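Side-chain contacts in probable acetyltransferase (Thermus thermophilus, PDB 3EXN), which probably transfers acyl groups from acetyl-CoA, which it binds, as a member of the GCN5-related N-acetyltransferase (GNAT) family: residues A[23-28]-A[47-52]; A[54-59]-A[76-81]; A[108-113]-A[139-144]. All coordinates share one frame; numbering follows the deposited sequence. Where two conformers were deposited one is given.

Contact 1: A[23-28]-A[47-52]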
ATOM      1  N   PRO A  23      16.916  -0.828  -3.028  1.00  6.07           N
ATOM      2  CA  PRO A  23      17.483  -1.372  -1.792  1.00  6.47           C
ATOM      3  C   PRO A  23      16.694  -1.039  -0.501  1.00  6.00           C
ATOM      4  O   PRO A  23      16.596  -1.893   0.391  1.00  6.50           O
ATOM      5  CB  PRO A  23      18.880  -0.758  -1.768  1.00  5.97           C
ATOM      6  CG  PRO A  23      19.181  -0.461  -3.216  1.00  6.44           C
ATOM      7  CD  PRO A  23      17.884  -0.016  -3.779  1.00  6.50           C
ATOM      8  N   LEU A  24      16.135   0.166  -0.428  1.00  4.75           N
ATOM      9  CA  LEU A  24      15.344   0.600   0.737  1.00  5.10           C
ATOM     10  C   LEU A  24      14.000  -0.127   0.761  1.00  4.63           C
ATOM     11  O   LEU A  24      13.524  -0.546   1.820  1.00  4.21           O
ATOM     12  CB  LEU A  24      15.095   2.108   0.696  1.00  5.56           C
ATOM     13  CG  LEU A  24      16.276   3.056   0.740  1.00  9.65           C
ATOM     14  CD1 LEU A  24      15.749   4.500   0.830  1.00 11.12           C
ATOM     15  CD2 LEU A  24      17.179   2.772   1.941  1.00  8.06           C
ATOM     16  N   LEU A  25      13.363  -0.257  -0.391  1.00  4.73           N
ATOM     17  CA  LEU A  25      12.074  -0.954  -0.418  1.00  5.33           C
ATOM     18  C   LEU A  25      12.269  -2.440  -0.137  1.00  5.46           C
ATOM     19  O   LEU A  25      11.474  -3.082   0.597  1.00  5.36           O
ATOM     20  CB  LEU A  25      11.377  -0.743  -1.758  1.00  5.47           C
ATOM     21  CG  LEU A  25      10.015  -1.440  -1.876  1.00  5.97           C
ATOM     22  CD1 LEU A  25       9.063  -0.981  -0.729  1.00  4.59           C
ATOM     23  CD2 LEU A  25       9.365  -1.138  -3.234  1.00  5.50           C
ATOM     24  N   HIS A  26      13.372  -2.984  -0.656  1.00  5.81           N
ATOM     25  CA  HIS A  26      13.739  -4.376  -0.337  1.00  6.40           C
ATOM     26  C   HIS A  26      13.869  -4.608   1.145  1.00  6.15           C
ATOM     27  O   HIS A  26      13.364  -5.617   1.656  1.00  5.87           O
ATOM     28  CB  HIS A  26      14.993  -4.774  -1.096  1.00  6.49           C
ATOM     29  CG  HIS A  26      15.425  -6.190  -0.905  1.00  6.57           C
ATOM     30  ND1 HIS A  26      16.529  -6.525  -0.152  1.00  9.12           N
ATOM     31  CD2 HIS A  26      14.955  -7.351  -1.421  1.00  5.61           C
ATOM     32  CE1 HIS A  26      16.721  -7.835  -0.210  1.00  8.65           C
ATOM     33  NE2 HIS A  26      15.800  -8.357  -1.000  1.00  6.76           N
ATOM     34  N   ARG A  27      14.543  -3.702   1.844  1.00  6.17           N
ATOM     35  CA  ARG A  27      14.699  -3.810   3.291  1.00  5.72           C
ATOM     36  C   ARG A  27      13.343  -3.708   3.999  1.00  5.17           C
ATOM     37  O   ARG A  27      13.097  -4.457   4.919  1.00  4.69           O
ATOM     38  CB  ARG A  27      15.667  -2.728   3.820  1.00  6.86           C
ATOM     39  CG  ARG A  27      15.777  -2.694   5.329  1.00  8.17           C
ATOM     40  CD  ARG A  27      16.914  -1.767   5.837  1.00 12.75           C
ATOM     41  NE  ARG A  27      17.030  -1.845   7.303  1.00 16.07           N
ATOM     42  CZ  ARG A  27      16.663  -0.896   8.171  1.00 20.59           C
ATOM     43  NH1 ARG A  27      16.170   0.286   7.753  1.00 22.37           N
ATOM     44  NH2 ARG A  27      16.828  -1.113   9.486  1.00 20.20           N
ATOM     45  N   VAL A  28      12.445  -2.799   3.570  1.00  5.00           N
ATOM     46  CA  VAL A  28      11.113  -2.709   4.189  1.00  4.46           C
ATOM     47  C   VAL A  28      10.389  -4.051   4.085  1.00  3.79           C
ATOM     48  O   VAL A  28       9.776  -4.521   5.063  1.00  4.31           O
ATOM     49  CB  VAL A  28      10.241  -1.582   3.542  1.00  4.89           C
ATOM     50  CG1 VAL A  28       8.746  -1.670   3.953  1.00  4.70           C
ATOM     51  CG2 VAL A  28      10.800  -0.197   3.914  1.00  4.58           C
ATOM     52  N   GLU A  47      16.320  -8.330  -7.189  1.00  9.42           N
ATOM     53  CA  GLU A  47      16.077  -8.307  -8.636  1.00  9.74           C
ATOM     54  C   GLU A  47      14.597  -8.170  -8.954  1.00  9.31           C
ATOM     55  O   GLU A  47      14.242  -7.375  -9.823  1.00  7.96           O
ATOM     56  CB  GLU A  47      16.643  -9.566  -9.290  1.00 11.03           C
ATOM     57  CG  GLU A  47      18.129  -9.794  -8.983  1.00 14.27           C
ATOM     58  CD  GLU A  47      18.416 -10.721  -7.764  1.00 20.49           C
ATOM     59  OE1 GLU A  47      18.300 -10.252  -6.595  1.00 20.12           O
ATOM     60  OE2 GLU A  47      18.812 -11.922  -7.982  1.00 24.09           O
ATOM     61  N   ASP A  48      13.750  -8.913  -8.218  1.00  8.35           N
ATOM     62  CA  ASP A  48      12.279  -8.769  -8.297  1.00  8.63           C
ATOM     63  C   ASP A  48      11.833  -7.305  -8.016  1.00  7.24           C
ATOM     64  O   ASP A  48      10.977  -6.750  -8.716  1.00  7.37           O
ATOM     65  CB  ASP A  48      11.547  -9.638  -7.210  1.00  9.40           C
ATOM     66  CG  ASP A  48      11.616 -11.188  -7.422  1.00 14.68           C
ATOM     67  OD1 ASP A  48      11.843 -11.710  -8.535  1.00 12.96           O
ATOM     68  OD2 ASP A  48      11.349 -11.909  -6.400  1.00 19.35           O
ATOM     69  N   VAL A  49      12.370  -6.704  -6.954  1.00  6.10           N
ATOM     70  CA  VAL A  49      11.928  -5.313  -6.531  1.00  6.07           C
ATOM     71  C   VAL A  49      12.314  -4.292  -7.629  1.00  5.59           C
ATOM     72  O   VAL A  49      11.509  -3.421  -8.068  1.00  6.39           O
ATOM     73  CB  VAL A  49      12.537  -4.939  -5.197  1.00  4.92           C
ATOM     74  CG1 VAL A  49      12.248  -3.452  -4.903  1.00  5.21           C
ATOM     75  CG2 VAL A  49      11.955  -5.859  -4.048  1.00  6.65           C
ATOM     76  N   VAL A  50      13.528  -4.453  -8.158  1.00  4.72           N
ATOM     77  CA  VAL A  50      13.963  -3.599  -9.272  1.00  5.73           C
ATOM     78  C   VAL A  50      13.006  -3.717 -10.447  1.00  6.48           C
ATOM     79  O   VAL A  50      12.531  -2.700 -10.953  1.00  6.42           O
ATOM     80  CB  VAL A  50      15.405  -3.923  -9.698  1.00  6.31           C
ATOM     81  CG1 VAL A  50      15.761  -3.224 -11.062  1.00  4.93           C
ATOM     82  CG2 VAL A  50      16.369  -3.541  -8.537  1.00  3.43           C
ATOM     83  N   ARG A  51      12.715  -4.946 -10.872  1.00  5.70           N
ATOM     84  CA  ARG A  51      11.815  -5.164 -11.993  1.00  6.70           C
ATOM     85  C   ARG A  51      10.438  -4.497 -11.744  1.00  6.35           C
ATOM     86  O   ARG A  51       9.889  -3.823 -12.612  1.00  7.11           O
ATOM     87  CB  ARG A  51      11.696  -6.659 -12.244  1.00  7.98           C
ATOM     88  CG  ARG A  51      10.815  -7.068 -13.355  1.00 13.00           C
ATOM     89  CD  ARG A  51      10.920  -8.564 -13.546  1.00 16.48           C
ATOM     90  NE  ARG A  51      12.317  -8.985 -13.737  1.00 22.56           N
ATOM     91  CZ  ARG A  51      13.035  -9.782 -12.929  1.00 25.04           C
ATOM     92  NH1 ARG A  51      12.519 -10.318 -11.818  1.00 26.37           N
ATOM     93  NH2 ARG A  51      14.300 -10.063 -13.257  1.00 25.91           N
ATOM     94  N   ASP A  52       9.895  -4.677 -10.553  1.00  6.12           N
ATOM     95  CA  ASP A  52       8.606  -4.115 -10.211  1.00  7.05           C
ATOM     96  C   ASP A  52       8.620  -2.576 -10.223  1.00  7.06           C
ATOM     97  O   ASP A  52       7.680  -1.964 -10.659  1.00  6.74           O
ATOM     98  CB  ASP A  52       8.155  -4.697  -8.870  1.00  7.67           C
ATOM     99  CG  ASP A  52       7.672  -6.157  -8.993  1.00 10.49           C
ATOM    100  OD1 ASP A  52       7.430  -6.647 -10.133  1.00 13.50           O
ATOM    101  OD2 ASP A  52       7.525  -6.826  -7.957  1.00 14.45           O
TER

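Contact 2: A[54-59]-A[76-81]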
ATOM      1  N   GLN A  54      10.629  -0.730 -12.095  1.00  7.99           N
ATOM      2  CA  GLN A  54      10.781  -0.314 -13.511  1.00  8.08           C
ATOM      3  C   GLN A  54       9.431  -0.294 -14.220  1.00  6.87           C
ATOM      4  O   GLN A  54       9.129   0.619 -15.026  1.00  5.88           O
ATOM      5  CB  GLN A  54      11.756  -1.244 -14.216  1.00  8.23           C
ATOM      6  CG  GLN A  54      13.164  -1.110 -13.708  1.00  8.63           C
ATOM      7  CD  GLN A  54      14.134  -2.150 -14.261  1.00 11.47           C
ATOM      8  OE1 GLN A  54      13.755  -3.263 -14.657  1.00 10.98           O
ATOM      9  NE2 GLN A  54      15.393  -1.790 -14.274  1.00 11.28           N
ATOM     10  N   THR A  55       8.628  -1.291 -13.893  1.00  7.33           N
ATOM     11  CA  THR A  55       7.283  -1.411 -14.405  1.00  7.24           C
ATOM     12  C   THR A  55       6.420  -0.230 -13.965  1.00  7.69           C
ATOM     13  O   THR A  55       5.703   0.335 -14.779  1.00  8.21           O
ATOM     14  CB  THR A  55       6.611  -2.772 -14.015  1.00  8.09           C
ATOM     15  OG1 THR A  55       7.365  -3.869 -14.569  1.00 10.70           O
ATOM     16  CG2 THR A  55       5.228  -2.805 -14.563  1.00  6.23           C
ATOM     17  N   LEU A  56       6.458   0.149 -12.687  1.00  7.44           N
ATOM     18  CA  LEU A  56       5.593   1.250 -12.230  1.00  7.85           C
ATOM     19  C   LEU A  56       6.096   2.606 -12.693  1.00  8.03           C
ATOM     20  O   LEU A  56       5.287   3.523 -12.912  1.00  8.30           O
ATOM     21  CB  LEU A  56       5.337   1.207 -10.716  1.00  6.66           C
ATOM     22  CG  LEU A  56       6.331   1.703  -9.667  1.00  9.95           C
ATOM     23  CD1 LEU A  56       6.290   3.262  -9.535  1.00 10.64           C
ATOM     24  CD2 LEU A  56       6.053   1.048  -8.299  1.00  8.42           C
ATOM     25  N   GLU A  57       7.405   2.706 -12.897  1.00  8.38           N
ATOM     26  CA  GLU A  57       8.034   3.940 -13.386  1.00 10.10           C
ATOM     27  C   GLU A  57       7.400   4.467 -14.660  1.00  9.70           C
ATOM     28  O   GLU A  57       7.206   5.705 -14.808  1.00 11.27           O
ATOM     29  CB  GLU A  57       9.550   3.734 -13.585  1.00 10.85           C
ATOM     30  CG  GLU A  57      10.264   4.981 -14.055  1.00 12.68           C
ATOM     31  CD  GLU A  57      11.764   4.842 -14.086  1.00 13.46           C
ATOM     32  OE1 GLU A  57      12.291   3.854 -14.662  1.00 15.63           O
ATOM     33  OE2 GLU A  57      12.413   5.758 -13.563  1.00 11.41           O
ATOM     34  N   VAL A  58       7.067   3.564 -15.583  1.00  8.87           N
ATOM     35  CA  VAL A  58       6.590   3.963 -16.905  1.00  9.04           C
ATOM     36  C   VAL A  58       5.068   4.106 -17.017  1.00  8.10           C
ATOM     37  O   VAL A  58       4.541   4.422 -18.095  1.00  6.93           O
ATOM     38  CB  VAL A  58       7.102   2.996 -18.003  1.00  9.83           C
ATOM     39  CG1 VAL A  58       8.611   2.909 -17.935  1.00 10.93           C
ATOM     40  CG2 VAL A  58       6.476   1.595 -17.869  1.00  9.83           C
ATOM     41  N   ASP A  59       4.359   3.871 -15.915  1.00  6.70           N
ATOM     42  CA  ASP A  59       2.907   4.056 -15.866  1.00  6.20           C
ATOM     43  C   ASP A  59       2.558   5.409 -15.208  1.00  6.56           C
ATOM     44  O   ASP A  59       2.746   5.570 -13.995  1.00  5.55           O
ATOM     45  CB  ASP A  59       2.269   2.888 -15.127  1.00  7.07           C
ATOM     46  CG  ASP A  59       0.755   2.960 -15.084  1.00  6.86           C
ATOM     47  OD1 ASP A  59       0.148   4.003 -15.506  1.00  5.88           O
ATOM     48  OD2 ASP A  59       0.171   1.931 -14.651  1.00  7.04           O
ATOM     49  N   TYR A  76       5.239   1.271   2.798  1.00  2.80           N
ATOM     50  CA  TYR A  76       5.103   1.368   1.346  1.00  3.63           C
ATOM     51  C   TYR A  76       3.619   1.457   1.019  1.00  3.04           C
ATOM     52  O   TYR A  76       2.822   0.761   1.636  1.00  4.28           O
ATOM     53  CB  TYR A  76       5.713   0.148   0.678  1.00  3.12           C
ATOM     54  CG  TYR A  76       5.626   0.157  -0.818  1.00  3.58           C
ATOM     55  CD1 TYR A  76       6.318   1.104  -1.568  1.00  4.13           C
ATOM     56  CD2 TYR A  76       4.873  -0.815  -1.503  1.00  5.04           C
ATOM     57  CE1 TYR A  76       6.259   1.115  -2.977  1.00  4.42           C
ATOM     58  CE2 TYR A  76       4.810  -0.811  -2.892  1.00  7.12           C
ATOM     59  CZ  TYR A  76       5.501   0.173  -3.632  1.00  4.64           C
ATOM     60  OH  TYR A  76       5.421   0.161  -5.022  1.00  6.71           O
ATOM     61  N   LEU A  77       3.244   2.312   0.068  1.00  4.92           N
ATOM     62  CA  LEU A  77       1.859   2.479  -0.360  1.00  3.97           C
ATOM     63  C   LEU A  77       1.854   2.509  -1.893  1.00  3.41           C
ATOM     64  O   LEU A  77       2.646   3.221  -2.497  1.00  2.47           O
ATOM     65  CB  LEU A  77       1.230   3.752   0.239  1.00  4.62           C
ATOM     66  CG  LEU A  77      -0.243   4.129  -0.072  1.00  3.97           C
ATOM     67  CD1 LEU A  77      -0.851   4.993   1.046  1.00  4.77           C
ATOM     68  CD2 LEU A  77      -0.379   4.834  -1.468  1.00  5.99           C
ATOM     69  N   ASP A  78       0.975   1.710  -2.511  1.00  3.47           N
ATOM     70  CA  ASP A  78       0.981   1.562  -4.004  1.00  4.93           C
ATOM     71  C   ASP A  78      -0.454   1.601  -4.435  1.00  4.23           C
ATOM     72  O   ASP A  78      -1.242   0.792  -3.975  1.00  6.02           O
ATOM     73  CB  ASP A  78       1.674   0.226  -4.413  1.00  5.18           C
ATOM     74  CG  ASP A  78       2.055   0.144  -5.911  1.00  5.65           C
ATOM     75  OD1 ASP A  78       1.396   0.780  -6.792  1.00  3.40           O
ATOM     76  OD2 ASP A  78       3.025  -0.584  -6.224  1.00  5.56           O
ATOM     77  N   ALA A  79      -0.783   2.549  -5.292  1.00  4.51           N
ATOM     78  CA  ALA A  79      -2.129   2.711  -5.858  1.00  3.58           C
ATOM     79  C   ALA A  79      -2.064   2.971  -7.372  1.00  4.12           C
ATOM     80  O   ALA A  79      -1.020   3.348  -7.939  1.00  3.62           O
ATOM     81  CB  ALA A  79      -2.845   3.829  -5.125  1.00  3.90           C
ATOM     82  N   LYS A  80      -3.184   2.740  -8.030  1.00  5.62           N
ATOM     83  CA  LYS A  80      -3.368   2.989  -9.469  1.00  5.47           C
ATOM     84  C   LYS A  80      -4.615   3.883  -9.681  1.00  5.84           C
ATOM     85  O   LYS A  80      -5.746   3.497  -9.322  1.00  5.76           O
ATOM     86  CB  LYS A  80      -3.600   1.659 -10.215  1.00  6.57           C
ATOM     87  CG  LYS A  80      -3.807   1.771 -11.723  1.00  8.17           C
ATOM     88  CD  LYS A  80      -2.643   2.433 -12.412  1.00 10.46           C
ATOM     89  CE  LYS A  80      -2.887   2.590 -13.901  1.00 12.31           C
ATOM     90  NZ  LYS A  80      -2.590   1.328 -14.644  1.00 11.14           N
ATOM     91  N   LEU A  81      -4.405   5.057 -10.265  1.00  6.69           N
ATOM     92  CA  LEU A  81      -5.512   5.922 -10.702  1.00  5.38           C
ATOM     93  C   LEU A  81      -6.125   5.365 -12.001  1.00  6.27           C
ATOM     94  O   LEU A  81      -5.412   4.890 -12.880  1.00  6.38           O
ATOM     95  CB  LEU A  81      -4.998   7.346 -10.934  1.00  6.84           C
ATOM     96  CG  LEU A  81      -4.221   8.043  -9.814  1.00  7.14           C
ATOM     97  CD1 LEU A  81      -3.762   9.462 -10.268  1.00  5.36           C
ATOM     98  CD2 LEU A  81      -5.116   8.093  -8.565  1.00 11.42           C
TER

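Contact 3: A[108-113]-A[139-144]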
ATOM      1  N   GLN A 108      -2.735   7.048   9.108  1.00  6.02           N
ATOM      2  CA  GLN A 108      -2.169   8.341   8.723  1.00  6.64           C
ATOM      3  C   GLN A 108      -1.800   8.325   7.222  1.00  5.62           C
ATOM      4  O   GLN A 108      -2.061   9.320   6.516  1.00  4.31           O
ATOM      5  CB  GLN A 108      -0.934   8.689   9.560  1.00  5.58           C
ATOM      6  CG  GLN A 108      -0.489  10.158   9.343  1.00  7.13           C
ATOM      7  CD  GLN A 108       0.784  10.543  10.064  1.00  7.78           C
ATOM      8  OE1 GLN A 108       1.173   9.955  11.100  1.00  7.48           O
ATOM      9  NE2 GLN A 108       1.448  11.516   9.513  1.00  3.81           N
ATOM     10  N   ALA A 109      -1.212   7.205   6.766  1.00  4.70           N
ATOM     11  CA  ALA A 109      -0.731   7.081   5.365  1.00  5.38           C
ATOM     12  C   ALA A 109      -1.941   7.141   4.416  1.00  6.01           C
ATOM     13  O   ALA A 109      -1.924   7.812   3.373  1.00  6.26           O
ATOM     14  CB  ALA A 109       0.059   5.783   5.154  1.00  5.71           C
ATOM     15  N   LEU A 110      -3.004   6.458   4.815  1.00  7.39           N
ATOM     16  CA  LEU A 110      -4.215   6.412   4.013  1.00  8.91           C
ATOM     17  C   LEU A 110      -4.883   7.788   3.919  1.00  9.73           C
ATOM     18  O   LEU A 110      -5.341   8.215   2.813  1.00 11.02           O
ATOM     19  CB  LEU A 110      -5.186   5.415   4.631  1.00 10.04           C
ATOM     20  CG  LEU A 110      -6.319   4.879   3.807  1.00 12.16           C
ATOM     21  CD1 LEU A 110      -5.795   4.334   2.463  1.00 12.90           C
ATOM     22  CD2 LEU A 110      -6.997   3.784   4.661  1.00 13.74           C
ATOM     23  N   GLU A 111      -4.916   8.501   5.042  1.00  8.09           N
ATOM     24  CA  GLU A 111      -5.591   9.799   5.064  1.00 10.05           C
ATOM     25  C   GLU A 111      -4.736  10.826   4.301  1.00  8.49           C
ATOM     26  O   GLU A 111      -5.285  11.661   3.577  1.00  7.31           O
ATOM     27  CB  GLU A 111      -5.969  10.232   6.503  1.00 10.38           C
ATOM     28  CG  GLU A 111      -7.042   9.287   7.226  1.00 14.68           C
ATOM     29  CD  GLU A 111      -8.191   8.731   6.286  1.00 19.62           C
ATOM     30  OE1 GLU A 111      -8.653   9.446   5.372  1.00 25.59           O
ATOM     31  OE2 GLU A 111      -8.649   7.565   6.466  1.00 25.50           O
ATOM     32  N   ARG A 112      -3.413  10.750   4.438  1.00  7.97           N
ATOM     33  CA  ARG A 112      -2.553  11.678   3.691  0.60  8.48           C
ATOM     34  C   ARG A 112      -2.660  11.423   2.179  1.00  8.56           C
ATOM     35  O   ARG A 112      -2.648  12.397   1.373  1.00  8.12           O
ATOM     36  CB  ARG A 112      -1.104  11.618   4.138  0.60  8.70           C
ATOM     37  CG  ARG A 112      -0.907  12.262   5.496  0.60  8.81           C
ATOM     38  CD  ARG A 112       0.512  12.580   5.806  0.60  8.51           C
ATOM     39  NE  ARG A 112       0.621  12.914   7.216  0.60  9.99           N
ATOM     40  CZ  ARG A 112       0.286  14.091   7.745  0.60  9.63           C
ATOM     41  NH1 ARG A 112      -0.151  15.094   6.973  0.60 10.55           N
ATOM     42  NH2 ARG A 112       0.405  14.281   9.053  0.60  9.05           N
ATOM     43  N   PHE A 113      -2.787  10.151   1.792  1.00  7.62           N
ATOM     44  CA  PHE A 113      -2.884   9.803   0.358  1.00  8.38           C
ATOM     45  C   PHE A 113      -4.253  10.257  -0.173  1.00  8.28           C
ATOM     46  O   PHE A 113      -4.336  10.929  -1.204  1.00  8.71           O
ATOM     47  CB  PHE A 113      -2.636   8.309   0.163  1.00  7.53           C
ATOM     48  CG  PHE A 113      -2.938   7.825  -1.230  1.00  8.84           C
ATOM     49  CD1 PHE A 113      -2.221   8.327  -2.317  1.00  8.32           C
ATOM     50  CD2 PHE A 113      -3.970   6.931  -1.458  1.00 10.15           C
ATOM     51  CE1 PHE A 113      -2.522   7.927  -3.631  1.00  8.29           C
ATOM     52  CE2 PHE A 113      -4.281   6.505  -2.797  1.00  7.25           C
ATOM     53  CZ  PHE A 113      -3.574   6.984  -3.841  1.00  5.75           C
ATOM     54  N   GLN A 139     -12.259  -1.880   6.892  1.00  8.10           N
ATOM     55  CA  GLN A 139     -13.659  -1.600   7.295  1.00  9.55           C
ATOM     56  C   GLN A 139     -13.718  -0.470   8.345  1.00  8.11           C
ATOM     57  O   GLN A 139     -14.593   0.438   8.284  1.00  8.38           O
ATOM     58  CB  GLN A 139     -14.351  -2.867   7.799  1.00 10.12           C
ATOM     59  CG  GLN A 139     -14.564  -3.985   6.735  1.00 12.84           C
ATOM     60  CD  GLN A 139     -16.012  -4.025   6.250  1.00 16.77           C
ATOM     61  OE1 GLN A 139     -16.688  -2.972   6.143  1.00 18.68           O
ATOM     62  NE2 GLN A 139     -16.509  -5.218   5.971  1.00 14.95           N
ATOM     63  N   ALA A 140     -12.784  -0.508   9.288  1.00  8.38           N
ATOM     64  CA  ALA A 140     -12.709   0.493  10.359  1.00  8.62           C
ATOM     65  C   ALA A 140     -12.470   1.870   9.804  1.00  8.34           C
ATOM     66  O   ALA A 140     -12.952   2.847  10.367  1.00  8.94           O
ATOM     67  CB  ALA A 140     -11.610   0.130  11.394  1.00  8.39           C
ATOM     68  N   GLN A 141     -11.788   1.951   8.659  1.00  7.83           N
ATOM     69  CA  GLN A 141     -11.502   3.251   8.019  1.00  8.13           C
ATOM     70  C   GLN A 141     -12.596   3.679   7.051  1.00  9.02           C
ATOM     71  O   GLN A 141     -12.451   4.683   6.358  1.00  9.89           O
ATOM     72  CB  GLN A 141     -10.192   3.191   7.253  1.00  8.86           C
ATOM     73  CG  GLN A 141      -9.055   2.705   8.067  1.00  9.23           C
ATOM     74  CD  GLN A 141      -8.911   3.470   9.375  1.00 12.64           C
ATOM     75  OE1 GLN A 141      -8.902   4.691   9.375  1.00 10.92           O
ATOM     76  NE2 GLN A 141      -8.767   2.745  10.493  1.00 10.11           N
ATOM     77  N   GLY A 142     -13.674   2.900   6.979  1.00  8.14           N
ATOM     78  CA  GLY A 142     -14.828   3.307   6.195  1.00  7.86           C
ATOM     79  C   GLY A 142     -14.963   2.644   4.828  1.00  7.62           C
ATOM     80  O   GLY A 142     -15.836   3.053   4.045  1.00  8.34           O
ATOM     81  N   PHE A 143     -14.122   1.650   4.541  1.00  7.74           N
ATOM     82  CA  PHE A 143     -14.207   0.839   3.288  1.00  8.11           C
ATOM     83  C   PHE A 143     -15.244  -0.282   3.459  1.00  8.78           C
ATOM     84  O   PHE A 143     -15.087  -1.149   4.294  1.00  9.96           O
ATOM     85  CB  PHE A 143     -12.868   0.229   2.902  1.00  7.41           C
ATOM     86  CG  PHE A 143     -11.851   1.237   2.434  1.00  7.36           C
ATOM     87  CD1 PHE A 143     -11.518   1.322   1.098  1.00  7.23           C
ATOM     88  CD2 PHE A 143     -11.245   2.112   3.337  1.00  9.77           C
ATOM     89  CE1 PHE A 143     -10.599   2.233   0.654  1.00  8.42           C
ATOM     90  CE2 PHE A 143     -10.304   3.052   2.903  1.00  9.35           C
ATOM     91  CZ  PHE A 143      -9.979   3.111   1.563  1.00 11.32           C
ATOM     92  N   ARG A 144     -16.304  -0.268   2.673  1.00  8.76           N
ATOM     93  CA  ARG A 144     -17.272  -1.382   2.712  1.00  9.14           C
ATOM     94  C   ARG A 144     -17.004  -2.486   1.674  1.00  8.15           C
ATOM     95  O   ARG A 144     -16.393  -2.221   0.602  1.00  8.58           O
ATOM     96  CB  ARG A 144     -18.705  -0.871   2.532  1.00 10.66           C
ATOM     97  CG  ARG A 144     -18.935  -0.354   1.164  1.00 13.97           C
ATOM     98  CD  ARG A 144     -20.358  -0.265   0.806  1.00 16.18           C
ATOM     99  NE  ARG A 144     -20.485  -0.184  -0.653  1.00 18.89           N
ATOM    100  CZ  ARG A 144     -20.837  -1.187  -1.476  1.00 20.47           C
ATOM    101  NH1 ARG A 144     -21.151  -2.404  -1.024  1.00 20.08           N
ATOM    102  NH2 ARG A 144     -20.916  -0.948  -2.784  1.00 19.30           N
TER

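Contact 1: A[23-28]-A[47-52]
Val49 sets its two methyl groups against two consecutive residues of the facing helix: CG1 meets the CD2 methyl of Leu25 at 4.1 Å, and CG2 lies 4.3 Å from CD2 of the His26 ring. The first torsion of Val49 assigns the methyls: chi1 of 171° places CG1 anti to the backbone N, on the Leu25 side, and CG2 beside the backbone N, on the His26 side. The two helices are close here, the CA atoms of His26 and Val49 being 6.5 Å apart, and Val49 supplies about half of the 142 Å² buried between the segments.

Leu25 reaches across with its isobutyl branch, CG lying opposite the backbone N (chi1 -180°), and its side chain runs at a slant to that of Val49. The valine methyl comes to the His26 ring at its edge, near the ring plane, rather than over a face; the ring itself meets that of His30, one helical turn on. No hydrogen bond or salt bridge spans the segments, and both methyl approaches are at ordinary van der Waals distances, which identifies the contact as apolar helix-to-helix packing.

Val49 is buried, and it also touches Phe29 of helix 22-30 and Pro44 in the loop before helix 46-57. Leu25 rests in addition on Leu66 of strand 62-69 and on Tyr76 of strand 72-81; helix 22-30 packs on the sheet through this leucine and, alongside, on helix 46-57.

Contact 2: A[54-59]-A[76-81]
Asp59 and Lys80 form the ionic part of this contact, a salt bridge in which Lys80 NZ donates to Asp59 OD2 at 2.8 Å. The ammonium group arrives at the syn lone pair of OD2, the side of the other carboxylate oxygen, and the two side chains cross at roughly a right angle. Bends at chi2 and chi4 fold the lysine chain over, and CE comes to 3.2 Å from Asp59 OD2. The second oxygen, OD1, accepts a hydrogen bond from the backbone N of Arg61; with the lysine on OD2, this helps to fix the rotation of the carboxylate. With an alanine at Asp59, Lys80 NZ would probably lose its anionic mate and the Arg61 N-H its side-chain acceptor, leaving the turn after the helix less firmly tied to the strand.

In the GNAT fold this strand, 72-81, runs inside the mixed sheet between strands 62-69 and 89-96, and helix 46-57 packs on the sheet face away from helix 105-115. The ends of Tyr76 and Asp78 lie on the side of helix 46-57, whereas Leu77 and Ala79 both touch Phe113 of helix 105-115.

A hydrogen bond within the strand joins Tyr76 and Asp78: Tyr76 OH donates to Asp78 OD2 over 2.8 Å, from above the carboxylate plane and 52° out of it. Asp78 OD2 is also paired with Arg62 NH1, so two donors hold this buried oxygen.

The van der Waals part is Leu56, whose methyl sits against two polar oxygens. Its CG occupies the crowded position between backbone N and carbonyl carbon (chi1 79°), and CD2 reaches to 3.5 Å from Tyr76 OH and 4.0 Å from Asp78 OD2. Leu56 and Tyr76 approach from opposite directions, and Leu56 also touches Ala64 and Val17.

Contact 3: A[108-113]-A[139-144]
Helix 105-115 of the GNAT fold follows the glycine-rich acetyl-CoA-binding loop with Gly102 and Gly104; Gly106 and Arg107 in its first turn also bind the cofactor. It packs here through Leu110 against Gln141 and Phe143, at the end of helix 132-140. That helix closes in a Schellman motif: Gly142 takes a positive phi (101°), and its N bonds back to Gln139 O. Gln141 and Phe143, which precede and follow Gly142 in sequence, both direct CB toward helix 105-115.

The Leu110 methyl CD2 serves both, 3.8 Å from Phe143 CE2 and 4.1 Å from Gln141 CG; it meets the ring obliquely, the leucine and phenylalanine side chains advancing from opposite directions. Phe138 packs edge-to-face with Phe143.

Beside this apolar contact, Glu111 and Gln141 bring two oxygens near each other, the carboxylate and amide planes 41° apart, and arginines supply the donors. Arg107 gives NH1 to Gln141 OE1. Arg158 NH1 joins the two segments from strand 153-159, pairing with Glu111 OE2 and bonding to Gln141 O. A bend in Gln141 at chi2 (-52°) turns its amide toward Arg107, leaving OE1 4.1 Å from Glu111 OE2.

How the contacts relate
The three contacts follow one another along the chain, each closing before the next opens, and all belong to the one GNAT fold. Contacts 1 and 2 share helix 46-57 and have centres about 13 Å apart; Leu25 CD1 of contact 1 lies 3.5 Å from Tyr76 CD1 of contact 2. Strand 72-81 then joins contact 2 to contact 3 through the sheet, since Ala79 CB is 3.5 Å from Phe113 CZ, although their centres are about 19 Å apart. Contacts 1 and 3 do not touch; their centres are about 25 Å apart. Helices thus pack on both faces of one sheet, with contact 3 nearest the bound acetyl-CoA.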